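Local atomic coordinates of S-adenosyl-L-methionine:salicylic acid carboxyl methyltransferase (Clarkia breweri, PDB entry 1M6E), a protein that transfers a methyl group from S-adenosyl-L-methionine to the carboxylate of salicylic acid, giving the volatile ester methyl salicylate. Residues 284-290 and 299-304. Residues are numbered along the deposited sequence; the frame is centred on the assembly and turned at random.
Sequences WSSCTKD and EEGYNV
Between strand 275-283 and helix 303-320 the chain makes a long loop, and where its two ends come together Trp284 and Ser286 pack on Val304 at the start of the helix. Val304 does this with both branches: CG2 sits 3.5 Å from CB of Trp284 and also reaches Ser286 OG, while CG1 comes within 3.8 Å of Trp284 CE3, approaching the indole obliquely. CG1 is anti to the backbone N (chi1 169°), which sets CG2 beside that nitrogen and points it at the departing loop. The carboxylate of Glu300 is turned 77° from the plane of the indole; its OE2 is hydrogen-bonded to Thr345 OG1, outside the segments. Farther along, Asn303 packs beside Cys287, with Asn303 OD1 3.1 Å from Cys287 SG, and the backbone O of Asn303 lies 3.7 Å from Ser286 CB. A backbone hydrogen bond joins Val304 N to Glu300 O, 2.9 Å. Trp284 also meets the ring of Phe347, a residue of the salicylate pocket, and its side chain lies about 7 Å from the bound salicylate. The arrangement is thus a strand-loop-helix connection of the Rossmann-like SABATH methyltransferase fold, closed by side-chain packing beside the salicylate pocket.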
loop_
_atom_site.group_PDB
_atom_site.type_symbol
_atom_site.label_atom_id
_atom_site.label_comp_id
_atom_site.label_asym_id
_atom_site.label_seq_id
_atom_site.Cartn_x
_atom_site.Cartn_y
_atom_site.Cartn_z
ATOM N N TRP A 284 -16.506 -6.207 -27.317
ATOM C CA TRP A 284 -17.089 -5.877 -26.036
ATOM C C TRP A 284 -17.874 -7.099 -25.561
ATOM O O TRP A 284 -19.053 -7.013 -25.218
ATOM C CB TRP A 284 -17.995 -4.626 -26.134
ATOM C CG TRP A 284 -17.308 -3.375 -26.730
ATOM C CD1 TRP A 284 -16.008 -3.274 -27.140
ATOM C CD2 TRP A 284 -17.895 -2.083 -26.962
ATOM N NE1 TRP A 284 -15.744 -2.008 -27.603
ATOM C CE2 TRP A 284 -16.883 -1.253 -27.510
ATOM C CE3 TRP A 284 -19.176 -1.545 -26.764
ATOM C CZ2 TRP A 284 -17.111 0.100 -27.867
ATOM C CZ3 TRP A 284 -19.410 -0.188 -27.123
ATOM C CH2 TRP A 284 -18.373 0.611 -27.667
ATOM N N SER A 285 -17.219 -8.257 -25.591
ATOM C CA SER A 285 -17.810 -9.485 -25.076
ATOM C C SER A 285 -18.134 -9.070 -23.632
ATOM O O SER A 285 -19.284 -9.217 -23.192
ATOM C CB SER A 285 -16.764 -10.603 -25.070
ATOM O OG SER A 285 -15.563 -10.193 -24.419
ATOM N N SER A 286 -17.107 -8.523 -22.940
ATOM C CA SER A 286 -17.143 -7.991 -21.547
ATOM C C SER A 286 -17.657 -8.961 -20.506
ATOM O O SER A 286 -17.955 -8.562 -19.374
ATOM C CB SER A 286 -17.968 -6.668 -21.450
ATOM O OG SER A 286 -17.212 -5.447 -21.590
ATOM N N CYS A 287 -17.758 -10.235 -20.894
ATOM C CA CYS A 287 -18.244 -11.296 -20.011
ATOM C C CYS A 287 -17.298 -12.488 -19.905
ATOM O O CYS A 287 -16.059 -12.396 -19.969
ATOM C CB CYS A 287 -19.564 -11.865 -20.514
ATOM S SG CYS A 287 -20.780 -10.721 -21.077
ATOM N N THR A 288 -17.953 -13.629 -19.766
ATOM C CA THR A 288 -17.322 -14.914 -19.659
ATOM C C THR A 288 -18.466 -15.901 -19.946
ATOM O O THR A 288 -19.483 -15.512 -20.524
ATOM C CB THR A 288 -16.708 -15.079 -18.238
ATOM O OG1 THR A 288 -16.633 -16.466 -17.899
ATOM C CG2 THR A 288 -17.521 -14.313 -17.195
ATOM N N LYS A 289 -18.310 -17.172 -19.598
ATOM C CA LYS A 289 -19.394 -18.124 -19.818
ATOM C C LYS A 289 -20.422 -17.815 -18.726
ATOM O O LYS A 289 -20.724 -18.657 -17.876
ATOM C CB LYS A 289 -18.873 -19.555 -19.673
ATOM C CG LYS A 289 -18.084 -19.788 -18.390
ATOM C CD LYS A 289 -17.516 -21.194 -18.347
ATOM C CE LYS A 289 -16.653 -21.405 -17.116
ATOM N NZ LYS A 289 -16.126 -22.790 -17.089
ATOM N N ASP A 290 -20.946 -16.589 -18.766
ATOM C CA ASP A 290 -21.912 -16.087 -17.787
ATOM C C ASP A 290 -23.301 -16.703 -17.849
ATOM O O ASP A 290 -23.836 -16.937 -18.934
ATOM C CB ASP A 290 -22.041 -14.572 -17.925
ATOM C CG ASP A 290 -21.713 -13.846 -16.643
ATOM O OD1 ASP A 290 -22.371 -14.135 -15.620
ATOM O OD2 ASP A 290 -20.797 -12.993 -16.659
ATOM N N GLU A 299 -24.969 -8.815 -22.803
ATOM C CA GLU A 299 -23.614 -8.751 -23.376
ATOM C C GLU A 299 -22.932 -7.400 -23.343
ATOM O O GLU A 299 -21.727 -7.301 -23.098
ATOM C CB GLU A 299 -23.607 -9.279 -24.815
ATOM C CG GLU A 299 -22.343 -8.922 -25.584
ATOM C CD GLU A 299 -22.256 -9.594 -26.949
ATOM O OE1 GLU A 299 -23.212 -9.468 -27.751
ATOM O OE2 GLU A 299 -21.217 -10.245 -27.223
ATOM N N GLU A 300 -23.702 -6.362 -23.624
ATOM C CA GLU A 300 -23.190 -4.999 -23.603
ATOM C C GLU A 300 -24.073 -4.273 -22.590
ATOM O O GLU A 300 -23.627 -3.454 -21.768
ATOM C CB GLU A 300 -23.319 -4.349 -24.992
ATOM C CG GLU A 300 -22.239 -4.724 -26.008
ATOM C CD GLU A 300 -22.049 -3.624 -27.035
ATOM O OE1 GLU A 300 -21.868 -2.466 -26.618
ATOM O OE2 GLU A 300 -22.076 -3.896 -28.250
ATOM N N GLY A 301 -25.350 -4.600 -22.668
ATOM C CA GLY A 301 -26.286 -4.017 -21.750
ATOM C C GLY A 301 -25.839 -4.461 -20.386
ATOM O O GLY A 301 -25.854 -5.648 -20.055
ATOM N N TYR A 302 -25.401 -3.500 -19.602
ATOM C CA TYR A 302 -24.971 -3.812 -18.275
ATOM C C TYR A 302 -23.480 -4.175 -18.300
ATOM O O TYR A 302 -22.631 -3.347 -17.968
ATOM C CB TYR A 302 -25.842 -4.957 -17.722
ATOM C CG TYR A 302 -26.251 -4.771 -16.293
ATOM C CD1 TYR A 302 -26.579 -3.505 -15.812
ATOM C CD2 TYR A 302 -26.305 -5.852 -15.415
ATOM C CE1 TYR A 302 -26.952 -3.305 -14.486
ATOM C CE2 TYR A 302 -26.679 -5.676 -14.081
ATOM C CZ TYR A 302 -27.004 -4.391 -13.619
ATOM O OH TYR A 302 -27.389 -4.185 -12.301
ATOM N N ASN A 303 -23.138 -5.375 -18.740
ATOM C CA ASN A 303 -21.744 -5.754 -18.715
ATOM C C ASN A 303 -20.745 -4.781 -19.335
ATOM O O ASN A 303 -19.630 -4.655 -18.847
ATOM C CB ASN A 303 -21.593 -7.152 -19.288
ATOM C CG ASN A 303 -22.244 -8.219 -18.398
ATOM O OD1 ASN A 303 -22.228 -9.409 -18.729
ATOM N ND2 ASN A 303 -22.818 -7.797 -17.260
ATOM N N VAL A 304 -21.106 -4.077 -20.392
ATOM C CA VAL A 304 -20.143 -3.143 -20.958
ATOM C C VAL A 304 -20.321 -1.802 -20.257
ATOM O O VAL A 304 -19.431 -0.955 -20.283
ATOM C CB VAL A 304 -20.311 -2.999 -22.500
ATOM C CG1 VAL A 304 -19.484 -1.820 -23.027
ATOM C CG2 VAL A 304 -19.845 -4.285 -23.186
#